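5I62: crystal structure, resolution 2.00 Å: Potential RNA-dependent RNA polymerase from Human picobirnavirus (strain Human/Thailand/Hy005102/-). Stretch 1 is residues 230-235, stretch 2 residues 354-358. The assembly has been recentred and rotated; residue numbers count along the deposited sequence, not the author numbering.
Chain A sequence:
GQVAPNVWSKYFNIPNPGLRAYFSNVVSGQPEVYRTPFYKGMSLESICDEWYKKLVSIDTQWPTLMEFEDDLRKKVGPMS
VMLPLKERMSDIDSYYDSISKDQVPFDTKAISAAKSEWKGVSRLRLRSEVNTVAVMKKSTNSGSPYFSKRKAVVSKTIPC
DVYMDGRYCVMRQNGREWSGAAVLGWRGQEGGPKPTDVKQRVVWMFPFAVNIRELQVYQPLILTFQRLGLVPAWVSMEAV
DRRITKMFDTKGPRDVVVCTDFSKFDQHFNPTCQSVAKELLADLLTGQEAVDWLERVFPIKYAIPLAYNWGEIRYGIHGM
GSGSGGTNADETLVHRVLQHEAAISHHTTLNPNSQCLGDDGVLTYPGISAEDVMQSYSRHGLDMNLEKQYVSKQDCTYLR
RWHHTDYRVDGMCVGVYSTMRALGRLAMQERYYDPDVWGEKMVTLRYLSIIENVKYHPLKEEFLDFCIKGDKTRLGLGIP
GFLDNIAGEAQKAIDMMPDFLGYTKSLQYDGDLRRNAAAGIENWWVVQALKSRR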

ATOM      1  N   LEU A 230       9.510  -7.635 -13.456  1.00 21.59           N
ATOM      2  CA  LEU A 230      10.146  -6.315 -13.433  1.00 25.86           C
ATOM      3  C   LEU A 230      10.018  -5.629 -12.072  1.00 26.31           C
ATOM      4  O   LEU A 230      10.919  -4.891 -11.659  1.00 26.10           O
ATOM      5  CB  LEU A 230       9.558  -5.426 -14.525  1.00 23.16           C
ATOM      6  CG  LEU A 230       9.904  -5.856 -15.948  1.00 29.20           C
ATOM      7  CD1 LEU A 230       9.034  -5.128 -16.962  1.00 29.20           C
ATOM      8  CD2 LEU A 230      11.370  -5.579 -16.194  1.00 29.13           C
ATOM      9  N   VAL A 231       8.891  -5.809 -11.394  1.00 21.60           N
ATOM     10  CA  VAL A 231       8.669  -5.261 -10.053  1.00 19.36           C
ATOM     11  C   VAL A 231       8.442  -6.432  -9.111  1.00 19.86           C
ATOM     12  O   VAL A 231       7.309  -6.906  -8.987  1.00 19.91           O
ATOM     13  CB  VAL A 231       7.477  -4.294 -10.025  1.00 19.49           C
ATOM     14  CG1 VAL A 231       7.216  -3.774  -8.590  1.00 18.47           C
ATOM     15  CG2 VAL A 231       7.701  -3.146 -10.992  1.00 17.95           C
ATOM     16  N   PRO A 232       9.484  -6.937  -8.446  1.00 18.06           N
ATOM     17  CA  PRO A 232       9.326  -8.173  -7.661  1.00 16.65           C
ATOM     18  C   PRO A 232       8.250  -8.086  -6.583  1.00 19.33           C
ATOM     19  O   PRO A 232       7.590  -9.092  -6.324  1.00 17.48           O
ATOM     20  CB  PRO A 232      10.719  -8.387  -7.047  1.00 20.08           C
ATOM     21  CG  PRO A 232      11.672  -7.716  -8.032  1.00 20.08           C
ATOM     22  CD  PRO A 232      10.892  -6.484  -8.518  1.00 19.56           C
ATOM     23  N   ALA A 233       8.047  -6.915  -5.964  1.00 17.30           N
ATOM     24  CA  ALA A 233       7.030  -6.790  -4.920  1.00 17.94           C
ATOM     25  C   ALA A 233       5.615  -7.012  -5.454  1.00 19.95           C
ATOM     26  O   ALA A 233       4.708  -7.307  -4.669  1.00 20.02           O
ATOM     27  CB  ALA A 233       7.126  -5.428  -4.239  1.00 17.86           C
ATOM     28  N   TRP A 234       5.406  -6.866  -6.761  1.00 16.87           N
ATOM     29  CA  TRP A 234       4.132  -7.226  -7.373  1.00 21.89           C
ATOM     30  C   TRP A 234       3.985  -8.727  -7.556  1.00 21.42           C
ATOM     31  O   TRP A 234       2.884  -9.195  -7.859  1.00 20.88           O
ATOM     32  CB  TRP A 234       3.962  -6.554  -8.742  1.00 20.52           C
ATOM     33  CG  TRP A 234       3.717  -5.083  -8.687  1.00 22.79           C
ATOM     34  CD1 TRP A 234       3.496  -4.328  -7.570  1.00 26.89           C
ATOM     35  CD2 TRP A 234       3.678  -4.180  -9.798  1.00 20.68           C
ATOM     36  NE1 TRP A 234       3.316  -3.007  -7.920  1.00 29.45           N
ATOM     37  CE2 TRP A 234       3.426  -2.891  -9.282  1.00 29.12           C
ATOM     38  CE3 TRP A 234       3.830  -4.337 -11.174  1.00 17.02           C
ATOM     39  CZ2 TRP A 234       3.332  -1.762 -10.101  1.00 24.37           C
ATOM     40  CZ3 TRP A 234       3.736  -3.223 -11.981  1.00 19.51           C
ATOM     41  CH2 TRP A 234       3.492  -1.949 -11.443  1.00 21.56           C
ATOM     42  N   VAL A 235       5.060  -9.491  -7.400  1.00 21.60           N
ATOM     43  CA  VAL A 235       4.978 -10.929  -7.609  1.00 22.77           C
ATOM     44  C   VAL A 235       4.852 -11.621  -6.259  1.00 24.42           C
ATOM     45  O   VAL A 235       3.863 -12.309  -5.998  1.00 22.28           O
ATOM     46  CB  VAL A 235       6.188 -11.456  -8.401  1.00 20.36           C
ATOM     47  CG1 VAL A 235       6.077 -12.978  -8.603  1.00 21.23           C
ATOM     48  CG2 VAL A 235       6.288 -10.743  -9.748  1.00 22.77           C
TER
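Stretch 2 (354-358) SQCLG

Stretch 2 lies across stretch 1 as an extended ribbon over a compact, turned segment, and the two meet mainly through side chains, with no hydrogen bond crossing between them. The extended part of stretch 2 is a strand that takes in Cys-356 and Leu-357. Stretch 1 begins as loop, with Val-231 still fairly extended, and then takes helical phi/psi angles from Pro-232 onward. Two backbone bonds tighten this turn: Trp-234 N gives a hydrogen to Val-231 O at 2.9 Å, and Val-235 N gives one to Pro-232 O at 2.8 Å.

The pairing advances in the same order along both chains, while the strand passes obliquely across the turn. Val-231 CA is nearest Gln-355 CA at 7.3 Å, and two residues further along each chain Ala-233 CA is nearest Leu-357 CA at 6.7 Å. These spacings leave room for side chains between the backbones. The extended chain supplies them by its alternation: Gln-355 and Leu-357 send their CA-to-CB bonds toward stretch 1, while that of Cys-356 points away.

Leu-357 is the principal bump. It has the largest covered area of any residue in the two stretches. With chi1 at t and chi2 at p, Leu-357 CD1 sits over the junction where the valine methyl meets the indole, lying 4.3 Å from Val-231 CG1, 3.5 Å from Trp-234 CD1 and 3.3 Å from Trp-234 NE1. The same methyl also touches Ala-233, less closely than it does the indole, with Leu-357 CD1 4.1 Å from Ala-233 CB. The other methyl has the alanine as its near neighbour: Leu-357 CD2 rests 3.6 Å from Ala-233 CB. The hollow is therefore made by a valine methyl, an alanine methyl and part of an indole, all drawn from one short turn.

Ala-233 directs its CA-to-CB bond toward the strand, and its methyl offers the leucine a small apolar surface. Trp-234 contributes differently. Its CA-to-CB bond points sideways, but chi1 at m and chi2 near -7° carry the indole back so that its end comes nearer the strand. The ring meets the leucine methyl obliquely, through the pyrrole part that carries CD1 and NE1. The short approach to NE1 is a packing contact; that nitrogen finds its hydrogen-bonding partner elsewhere in the structure.

At the other end of the contact, the end of the Gln-355 side chain comes up to the proline ring, with Gln-355 CD 4.2 Å from Pro-232 CG. This is a tip contact. Between these two larger contacts, Val-231 CG1 comes within 4.0 Å of Cys-356 O, so a backbone carbonyl takes part in the packing even though the cysteine side chain stays more distant.

The contact is small, burying 242 Å² in all, and Leu-230, Val-235, Ser-354 and Gly-358 lie outside it. Gly-358 ends the stretch with a positive phi, a conformation that by itself favours glycine. The rule to read here is economical: two alternate extended residues provide the bumps, and a tight turn gathers neighbouring side chains into the surface that receives them.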

ATOM      1  N   SER A 354      18.476  -2.995  -7.671  1.00 16.09           N
ATOM      2  CA  SER A 354      17.731  -2.066  -6.830  1.00 12.62           C
ATOM      3  C   SER A 354      16.233  -2.281  -7.062  1.00 13.06           C
ATOM      4  O   SER A 354      15.805  -2.772  -8.109  1.00 14.22           O
ATOM      5  CB  SER A 354      18.115  -0.616  -7.146  1.00 13.76           C
ATOM      6  OG  SER A 354      19.526  -0.428  -7.019  1.00 15.49           O
ATOM      7  N   GLN A 355      15.423  -1.906  -6.067  1.00 12.91           N
ATOM      8  CA  GLN A 355      13.988  -2.162  -6.118  1.00 14.73           C
ATOM      9  C   GLN A 355      13.220  -0.955  -5.596  1.00 16.74           C
ATOM     10  O   GLN A 355      13.723  -0.192  -4.766  1.00 14.78           O
ATOM     11  CB  GLN A 355      13.590  -3.380  -5.262  1.00 14.85           C
ATOM     12  CG  GLN A 355      14.188  -4.683  -5.672  1.00 18.57           C
ATOM     13  CD  GLN A 355      13.663  -5.820  -4.818  1.00 16.54           C
ATOM     14  OE1 GLN A 355      14.406  -6.438  -4.055  1.00 19.51           O
ATOM     15  NE2 GLN A 355      12.366  -6.078  -4.927  1.00 13.23           N
ATOM     16  N   CYS A 356      11.980  -0.811  -6.065  1.00 15.72           N
ATOM     17  CA  CYS A 356      11.078   0.168  -5.480  1.00 16.23           C
ATOM     18  C   CYS A 356       9.632  -0.291  -5.633  1.00 18.58           C
ATOM     19  O   CYS A 356       9.288  -1.055  -6.536  1.00 18.54           O
ATOM     20  CB  CYS A 356      11.247   1.567  -6.093  1.00 17.50           C
ATOM     21  SG  CYS A 356      11.173   1.630  -7.887  1.00 20.72           S
ATOM     22  N   LEU A 357       8.793   0.210  -4.738  1.00 17.96           N
ATOM     23  CA  LEU A 357       7.371  -0.094  -4.765  1.00 21.78           C
ATOM     24  C   LEU A 357       6.669   1.068  -4.093  1.00 19.08           C
ATOM     25  O   LEU A 357       6.906   1.316  -2.908  1.00 20.97           O
ATOM     26  CB  LEU A 357       7.057  -1.401  -4.044  1.00 21.41           C
ATOM     27  CG  LEU A 357       5.551  -1.662  -3.922  1.00 23.87           C
ATOM     28  CD1 LEU A 357       4.996  -2.134  -5.255  1.00 21.01           C
ATOM     29  CD2 LEU A 357       5.253  -2.663  -2.816  1.00 23.14           C
ATOM     30  N   GLY A 358       5.860   1.801  -4.851  1.00 18.71           N
ATOM     31  CA  GLY A 358       5.220   2.977  -4.285  1.00 18.67           C
ATOM     32  C   GLY A 358       6.260   3.920  -3.717  1.00 21.27           C
ATOM     33  O   GLY A 358       7.212   4.296  -4.416  1.00 20.25           O
TER